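Local coordinates for glutathione S-transferase (Acinetobacter baumannii, PDB 4MP4), which probably conjugates glutathione to electrophilic substrates, pairing a thioredoxin-like N-terminal domain with a helical C-terminal one, at residues Leu17-Phe22 with Arg119-Ile124; Val113-Glu118 with Gln175-Asn180. One frame throughout, in Å; residues are numbered along the deposited sequence.

Contact 1 (Leu17-Phe22 with Arg119-Ile124); sequences LSPYAF and RPTDVI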
ATOM      1  N   LEU A  17      11.191 -12.862   9.880  1.00 24.97           N
ATOM      2  CA  LEU A  17      11.030 -11.563  10.522  1.00 20.82           C
ATOM      3  C   LEU A  17      10.033 -10.672   9.795  1.00 20.65           C
ATOM      4  O   LEU A  17       9.622  -9.646  10.324  1.00 19.61           O
ATOM      5  CB  LEU A  17      12.370 -10.826  10.585  1.00 17.69           C
ATOM      6  CG  LEU A  17      13.519 -11.464  11.367  1.00 25.61           C
ATOM      7  CD1 LEU A  17      14.684 -10.515  11.405  1.00 12.44           C
ATOM      8  CD2 LEU A  17      13.083 -11.838  12.789  1.00 22.23           C
ATOM      9  N   SER A  18       9.656 -11.052   8.581  1.00 14.43           N
ATOM     10  CA  SER A  18       8.797 -10.216   7.757  1.00 12.38           C
ATOM     11  C   SER A  18       7.374 -10.109   8.294  1.00 13.40           C
ATOM     12  O   SER A  18       6.709 -11.115   8.501  1.00 13.07           O
ATOM     13  CB  SER A  18       8.752 -10.746   6.322  1.00 13.43           C
ATOM     14  OG  SER A  18       7.751 -10.076   5.581  1.00 19.38           O
ATOM     15  N   PRO A  19       6.894  -8.877   8.505  1.00 11.37           N
ATOM     16  CA  PRO A  19       5.515  -8.685   8.966  1.00 12.11           C
ATOM     17  C   PRO A  19       4.482  -8.950   7.845  1.00 11.53           C
ATOM     18  O   PRO A  19       3.342  -9.321   8.133  1.00 14.09           O
ATOM     19  CB  PRO A  19       5.501  -7.211   9.390  1.00 10.55           C
ATOM     20  CG  PRO A  19       6.520  -6.570   8.452  1.00 12.72           C
ATOM     21  CD  PRO A  19       7.610  -7.600   8.313  1.00 11.52           C
ATOM     22  N   TYR A  20       4.874  -8.772   6.587  1.00 12.39           N
ATOM     23  CA  TYR A  20       3.943  -9.003   5.477  1.00 16.13           C
ATOM     24  C   TYR A  20       3.833 -10.480   5.105  1.00 13.66           C
ATOM     25  O   TYR A  20       2.757 -10.935   4.738  1.00 14.89           O
ATOM     26  CB  TYR A  20       4.294  -8.109   4.277  1.00 14.06           C
ATOM     27  CG  TYR A  20       4.626  -6.729   4.772  1.00 13.64           C
ATOM     28  CD1 TYR A  20       3.651  -5.934   5.371  1.00 13.14           C
ATOM     29  CD2 TYR A  20       5.926  -6.251   4.717  1.00 16.93           C
ATOM     30  CE1 TYR A  20       3.965  -4.691   5.879  1.00 22.60           C
ATOM     31  CE2 TYR A  20       6.250  -5.009   5.222  1.00 21.74           C
ATOM     32  CZ  TYR A  20       5.269  -4.233   5.800  1.00 19.01           C
ATOM     33  OH  TYR A  20       5.600  -3.009   6.312  1.00 17.08           O
ATOM     34  N   ALA A  21       4.934 -11.226   5.230  1.00 18.37           N
ATOM     35  CA  ALA A  21       4.888 -12.681   5.072  1.00 16.15           C
ATOM     36  C   ALA A  21       4.013 -13.245   6.173  1.00 21.18           C
ATOM     37  O   ALA A  21       3.170 -14.112   5.928  1.00 13.90           O
ATOM     38  CB  ALA A  21       6.283 -13.303   5.149  1.00 14.46           C
ATOM     39  N   PHE A  22       4.234 -12.758   7.393  1.00 12.50           N
ATOM     40  CA  PHE A  22       3.387 -13.118   8.520  1.00 20.13           C
ATOM     41  C   PHE A  22       1.899 -12.949   8.170  1.00 17.21           C
ATOM     42  O   PHE A  22       1.087 -13.853   8.364  1.00 17.11           O
ATOM     43  CB  PHE A  22       3.775 -12.283   9.741  1.00 16.18           C
ATOM     44  CG  PHE A  22       2.709 -12.195  10.800  1.00 18.63           C
ATOM     45  CD1 PHE A  22       2.485 -13.252  11.668  1.00 19.24           C
ATOM     46  CD2 PHE A  22       1.947 -11.045  10.943  1.00  9.95           C
ATOM     47  CE1 PHE A  22       1.519 -13.163  12.666  1.00 17.48           C
ATOM     48  CE2 PHE A  22       0.971 -10.956  11.929  1.00 14.27           C
ATOM     49  CZ  PHE A  22       0.761 -12.014  12.798  1.00  9.78           C
ATOM     50  N   ARG A 119      11.729   0.353  15.483  1.00 25.93           N
ATOM     51  CA  ARG A 119      11.293  -0.837  16.192  1.00 17.31           C
ATOM     52  C   ARG A 119      11.007  -1.934  15.185  1.00 20.11           C
ATOM     53  O   ARG A 119       9.844  -2.280  14.948  1.00 12.89           O
ATOM     54  CB  ARG A 119      10.043  -0.552  17.035  1.00 15.22           C
ATOM     55  CG  ARG A 119      10.237   0.473  18.162  1.00 19.79           C
ATOM     56  CD  ARG A 119      11.079  -0.114  19.295  1.00 26.98           C
ATOM     57  NE  ARG A 119      11.182   0.767  20.453  1.00 25.92           N
ATOM     58  CZ  ARG A 119      12.228   1.550  20.709  1.00 25.99           C
ATOM     59  NH1 ARG A 119      13.267   1.576  19.880  1.00 20.16           N
ATOM     60  NH2 ARG A 119      12.233   2.312  21.798  1.00 20.43           N
ATOM     61  N   PRO A 120      12.074  -2.486  14.576  1.00 20.23           N
ATOM     62  CA  PRO A 120      11.890  -3.534  13.561  1.00 13.80           C
ATOM     63  C   PRO A 120      11.373  -4.805  14.223  1.00 14.96           C
ATOM     64  O   PRO A 120      11.432  -4.893  15.456  1.00 17.79           O
ATOM     65  CB  PRO A 120      13.303  -3.724  12.986  1.00 10.84           C
ATOM     66  CG  PRO A 120      14.218  -3.287  14.089  1.00 19.30           C
ATOM     67  CD  PRO A 120      13.496  -2.169  14.809  1.00 13.43           C
ATOM     68  N   THR A 121      10.873  -5.766  13.451  1.00 10.52           N
ATOM     69  CA  THR A 121      10.293  -6.974  14.058  1.00 19.52           C
ATOM     70  C   THR A 121      11.285  -7.810  14.889  1.00 16.25           C
ATOM     71  O   THR A 121      10.884  -8.674  15.657  1.00 22.93           O
ATOM     72  CB  THR A 121       9.657  -7.863  13.023  1.00 10.35           C
ATOM     73  OG1 THR A 121      10.633  -8.179  12.022  1.00 14.65           O
ATOM     74  CG2 THR A 121       8.454  -7.164  12.388  1.00 10.41           C
ATOM     75  N   ASP A 122      12.572  -7.535  14.723  1.00 17.21           N
ATOM     76  CA  ASP A 122      13.637  -8.058  15.576  1.00 19.07           C
ATOM     77  C   ASP A 122      13.308  -7.870  17.064  1.00 14.78           C
ATOM     78  O   ASP A 122      13.606  -8.734  17.886  1.00 16.10           O
ATOM     79  CB  ASP A 122      14.959  -7.334  15.246  1.00 22.10           C
ATOM     80  CG  ASP A 122      15.305  -7.395  13.773  1.00 34.90           C
ATOM     81  OD1 ASP A 122      14.640  -6.714  12.954  1.00 39.81           O
ATOM     82  OD2 ASP A 122      16.255  -8.126  13.422  1.00 49.38           O
ATOM     83  N   VAL A 123      12.697  -6.737  17.414  1.00 13.95           N
ATOM     84  CA  VAL A 123      12.356  -6.468  18.812  1.00 11.30           C
ATOM     85  C   VAL A 123      11.252  -7.391  19.347  1.00 17.11           C
ATOM     86  O   VAL A 123      11.243  -7.729  20.542  1.00 14.11           O
ATOM     87  CB  VAL A 123      12.029  -4.974  19.072  1.00 21.65           C
ATOM     88  CG1 VAL A 123      13.069  -4.094  18.394  1.00 11.59           C
ATOM     89  CG2 VAL A 123      10.630  -4.614  18.604  1.00 20.81           C
ATOM     90  N   ILE A 124      10.360  -7.836  18.457  1.00 12.73           N
ATOM     91  CA  ILE A 124       9.309  -8.793  18.815  1.00 13.95           C
ATOM     92  C   ILE A 124       9.854 -10.218  18.945  1.00 14.42           C
ATOM     93  O   ILE A 124       9.470 -10.957  19.848  1.00 19.98           O
ATOM     94  CB  ILE A 124       8.157  -8.800  17.766  1.00 16.66           C
ATOM     95  CG1 ILE A 124       7.506  -7.422  17.660  1.00 11.16           C
ATOM     96  CG2 ILE A 124       7.127  -9.895  18.069  1.00 11.19           C
ATOM     97  CD1 ILE A 124       6.581  -7.286  16.472  1.00 14.04           C
TER
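Leu17 reaches over to Asp122, its CD1 lying 3.5 Å from Asp122 OD2 and the two side chains crossing at about a right angle. With CG beside its backbone N (chi1 -61°) and the rest of the chain extended, the isobutyl group runs on past the turn to the aspartate, whose carboxylate, not its CB, comes near, OD2 being the nearest atom to CD1. The polar link comes from Thr121: its OG1 donates to Leu17 O, modelled at 2.5 Å, a length too short to be taken literally at this resolution. Threonine suits the place because one branch supplies the hydroxyl and the other a methyl; CG2 packs on the ring of Pro19, 4.2 Å from CD. Chi1 of 56° puts OG1 between the backbone N and carbonyl carbon, facing the loop. Right behind the loop, Ser18 is the N-cap of helix 19-30. Its OG accepts from Ala21 N at 3.1 Å with an angle of 169°, and more weakly from Tyr20 N. Proline fits the first turn of that helix, where its missing N-H costs no bond. The loop descends from strand 8-13, whose Asp13 accepts from Leu17 N and Ser18 N. Pro19 and Phe22 lean on Leu172 of helix 165-178, while Leu17 touches Arg208 of helix 199-215, so the N-terminal domain is joined here to the helical one.

Contact 2 (Val113-Glu118 with Gln175-Asn180); sequences VALRTE and QRLIQN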
ATOM      1  N   VAL A 113       6.466   5.417   9.484  1.00 24.48           N
ATOM      2  CA  VAL A 113       7.820   5.095   9.032  1.00 21.54           C
ATOM      3  C   VAL A 113       8.841   5.082  10.172  1.00 18.52           C
ATOM      4  O   VAL A 113       9.664   4.166  10.267  1.00 19.17           O
ATOM      5  CB  VAL A 113       8.304   6.081   7.908  1.00 34.83           C
ATOM      6  CG1 VAL A 113       9.685   5.698   7.381  1.00 12.74           C
ATOM      7  CG2 VAL A 113       7.314   6.127   6.759  1.00 28.29           C
ATOM      8  N   ALA A 114       8.796   6.088  11.037  1.00 13.06           N
ATOM      9  CA  ALA A 114       9.761   6.147  12.133  1.00 22.74           C
ATOM     10  C   ALA A 114       9.647   4.930  13.058  1.00 26.32           C
ATOM     11  O   ALA A 114      10.660   4.351  13.486  1.00 23.80           O
ATOM     12  CB  ALA A 114       9.611   7.436  12.907  1.00 20.79           C
ATOM     13  N   LEU A 115       8.406   4.538  13.337  1.00 24.64           N
ATOM     14  CA  LEU A 115       8.114   3.404  14.211  1.00 22.69           C
ATOM     15  C   LEU A 115       8.640   2.079  13.660  1.00 24.85           C
ATOM     16  O   LEU A 115       9.316   1.315  14.372  1.00 24.17           O
ATOM     17  CB  LEU A 115       6.610   3.312  14.453  1.00 24.41           C
ATOM     18  CG  LEU A 115       6.113   2.211  15.380  1.00 28.73           C
ATOM     19  CD1 LEU A 115       6.850   2.282  16.710  1.00 28.19           C
ATOM     20  CD2 LEU A 115       4.597   2.324  15.565  1.00 25.72           C
ATOM     21  N   ARG A 116       8.333   1.808  12.394  1.00 25.29           N
ATOM     22  CA  ARG A 116       8.823   0.600  11.733  1.00 24.50           C
ATOM     23  C   ARG A 116      10.350   0.574  11.679  1.00 21.92           C
ATOM     24  O   ARG A 116      10.968  -0.458  11.902  1.00 19.81           O
ATOM     25  CB  ARG A 116       8.220   0.460  10.335  1.00 19.82           C
ATOM     26  CG  ARG A 116       6.741   0.091  10.357  1.00 19.93           C
ATOM     27  CD  ARG A 116       6.171  -0.108   8.955  1.00 22.95           C
ATOM     28  NE  ARG A 116       5.949   1.160   8.266  1.00 21.58           N
ATOM     29  CZ  ARG A 116       6.442   1.463   7.066  1.00 22.44           C
ATOM     30  NH1 ARG A 116       6.187   2.646   6.532  1.00 21.79           N
ATOM     31  NH2 ARG A 116       7.186   0.589   6.393  1.00 22.25           N
ATOM     32  N   THR A 117      10.953   1.721  11.405  1.00 19.62           N
ATOM     33  CA  THR A 117      12.405   1.819  11.331  1.00 17.53           C
ATOM     34  C   THR A 117      13.070   1.626  12.704  1.00 13.00           C
ATOM     35  O   THR A 117      14.066   0.930  12.813  1.00 15.42           O
ATOM     36  CB  THR A 117      12.828   3.183  10.756  1.00 19.46           C
ATOM     37  OG1 THR A 117      12.283   3.334   9.447  1.00 24.30           O
ATOM     38  CG2 THR A 117      14.324   3.291  10.671  1.00 12.46           C
ATOM     39  N   GLU A 118      12.505   2.232  13.744  1.00 15.98           N
ATOM     40  CA  GLU A 118      13.149   2.270  15.057  1.00 12.98           C
ATOM     41  C   GLU A 118      12.758   1.076  15.916  1.00 22.33           C
ATOM     42  O   GLU A 118      13.355   0.830  16.967  1.00 18.30           O
ATOM     43  CB  GLU A 118      12.816   3.597  15.780  1.00 14.67           C
ATOM     44  CG  GLU A 118      13.414   4.847  15.084  1.00 23.09           C
ATOM     45  CD  GLU A 118      12.957   6.184  15.677  1.00 31.31           C
ATOM     46  OE1 GLU A 118      12.808   6.300  16.911  1.00 29.59           O
ATOM     47  OE2 GLU A 118      12.747   7.132  14.894  1.00 39.37           O
ATOM     48  N   GLN A 175       2.822  -4.631  18.903  1.00 19.98           N
ATOM     49  CA  GLN A 175       3.788  -5.517  19.520  1.00 19.12           C
ATOM     50  C   GLN A 175       5.211  -4.995  19.371  1.00 21.56           C
ATOM     51  O   GLN A 175       6.065  -5.276  20.211  1.00 23.76           O
ATOM     52  CB  GLN A 175       3.665  -6.937  18.956  1.00 23.03           C
ATOM     53  CG  GLN A 175       2.560  -7.794  19.624  1.00 22.67           C
ATOM     54  CD  GLN A 175       2.921  -8.244  21.044  1.00 20.29           C
ATOM     55  OE1 GLN A 175       3.325  -7.441  21.883  1.00 26.43           O
ATOM     56  NE2 GLN A 175       2.785  -9.533  21.305  1.00 18.36           N
ATOM     57  N   ARG A 176       5.453  -4.225  18.315  1.00 17.94           N
ATOM     58  CA  ARG A 176       6.751  -3.593  18.102  1.00 18.43           C
ATOM     59  C   ARG A 176       7.077  -2.714  19.295  1.00 16.57           C
ATOM     60  O   ARG A 176       8.230  -2.566  19.684  1.00 19.44           O
ATOM     61  CB  ARG A 176       6.753  -2.736  16.816  1.00 15.31           C
ATOM     62  CG  ARG A 176       6.392  -3.502  15.572  1.00  7.30           C
ATOM     63  CD  ARG A 176       6.222  -2.602  14.340  1.00 17.33           C
ATOM     64  NE  ARG A 176       7.465  -2.624  13.594  1.00 28.50           N
ATOM     65  CZ  ARG A 176       7.607  -3.111  12.374  1.00 22.22           C
ATOM     66  NH1 ARG A 176       6.562  -3.566  11.715  1.00 17.05           N
ATOM     67  NH2 ARG A 176       8.800  -3.104  11.811  1.00 29.18           N
ATOM     68  N   LEU A 177       6.042  -2.148  19.892  1.00 16.62           N
ATOM     69  CA  LEU A 177       6.208  -1.264  21.029  1.00 14.41           C
ATOM     70  C   LEU A 177       6.172  -2.044  22.339  1.00 21.85           C
ATOM     71  O   LEU A 177       7.020  -1.868  23.220  1.00 27.04           O
ATOM     72  CB  LEU A 177       5.095  -0.228  21.011  1.00 15.07           C
ATOM     73  CG  LEU A 177       5.237   0.865  19.960  1.00 19.14           C
ATOM     74  CD1 LEU A 177       3.936   1.645  19.837  1.00 22.09           C
ATOM     75  CD2 LEU A 177       6.395   1.790  20.348  1.00 20.08           C
ATOM     76  N   ILE A 178       5.178  -2.909  22.460  1.00 19.67           N
ATOM     77  CA  ILE A 178       4.965  -3.668  23.681  1.00 17.30           C
ATOM     78  C   ILE A 178       6.169  -4.550  24.019  1.00 17.25           C
ATOM     79  O   ILE A 178       6.703  -4.496  25.130  1.00 12.71           O
ATOM     80  CB  ILE A 178       3.694  -4.521  23.568  1.00 14.92           C
ATOM     81  CG1 ILE A 178       2.467  -3.601  23.445  1.00 22.20           C
ATOM     82  CG2 ILE A 178       3.568  -5.443  24.762  1.00 17.56           C
ATOM     83  CD1 ILE A 178       1.251  -4.254  22.851  1.00 12.57           C
ATOM     84  N   GLN A 179       6.616  -5.326  23.042  1.00 15.61           N
ATOM     85  CA  GLN A 179       7.671  -6.298  23.276  1.00 17.74           C
ATOM     86  C   GLN A 179       9.015  -5.639  23.514  1.00 23.10           C
ATOM     87  O   GLN A 179       9.927  -6.268  24.058  1.00 23.66           O
ATOM     88  CB  GLN A 179       7.752  -7.285  22.110  1.00 13.04           C
ATOM     89  CG  GLN A 179       6.484  -8.081  21.953  1.00 12.35           C
ATOM     90  CD  GLN A 179       6.181  -8.827  23.233  1.00 19.60           C
ATOM     91  OE1 GLN A 179       7.095  -9.311  23.879  1.00 21.58           O
ATOM     92  NE2 GLN A 179       4.913  -8.885  23.628  1.00 10.97           N
ATOM     93  N   ASN A 180       9.129  -4.372  23.115  1.00 19.34           N
ATOM     94  CA  ASN A 180      10.367  -3.630  23.291  1.00 18.47           C
ATOM     95  C   ASN A 180      10.429  -2.884  24.617  1.00 27.44           C
ATOM     96  O   ASN A 180      11.485  -2.410  25.018  1.00 38.80           O
ATOM     97  CB  ASN A 180      10.605  -2.687  22.115  1.00 17.17           C
ATOM     98  CG  ASN A 180      12.042  -2.166  22.056  1.00 22.97           C
ATOM     99  OD1 ASN A 180      12.935  -2.808  21.489  1.00 20.58           O
ATOM    100  ND2 ASN A 180      12.265  -1.003  22.635  1.00  9.52           N
TER
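The guanidinium of Arg176 is held by two carbonyls where helix 113-118 ends: its NE donates to Arg119 O, and its NH2 makes a weak bond of 3.4 Å to Arg116 O, with an N-H...O angle of 130°. An arginine suits this position because it can serve two carbonyls near the C-terminal end of a helix, where the helix dipole would probably favour a positive group. Arg176 approaches with its chain extended at chi2 (173°) and bent at chi3, which lays the guanidinium flat against Arg116. Arg116 CG sits 3.8 Å above the plane of the Arg176 guanidinium, over its centre, so the aliphatic stem rather than the charged end meets the cation. The two guanidinium planes stand 88° apart, and Arg116 NE is 5.9 Å from Arg176 NH1; Arg116 sends its own charge elsewhere, to Asp111 O. On the outer side of helix 113-118, Thr117 OG1 adds a second bond to Val113 O, which already accepts from Thr117 N, so a threonine sits comfortably there.

Both helices belong to the all-helical C-terminal domain of the glutathione transferase fold, and a leucine pair completes their packing. Leu115 CD1 meets Leu177 CD2 at 3.7 Å, the side chains crossing roughly at right angles, with both also resting on helix 135-151, through Leu144 and Phe145 respectively. Two leucines suit a place walled by these apolar side chains: both are buried, neither brings a polar atom that would need a partner, and the branched end of each gives it methyls to set against the other leucine and against helix 135-151.

Overall arrangement
The centres of the two contacts lie about 9 Å apart on the same side of the chain's centre. Their segments alternate along the sequence, in the order 17-22, 113-118, 119-124, 175-180, and helix 113-118 leads almost directly into helix 122-125. A probable hydrogen bond of 2.8 Å between Arg119 O and Arg176 NE joins one contact to the other. Contact 2 is internal to the helical C-terminal domain and fixes the turn after helix 113-118 against the end of helix 165-178; contact 1 sets the same turn against the loop between strand 8-13 and helix 19-30 of the thioredoxin-like N-terminal domain.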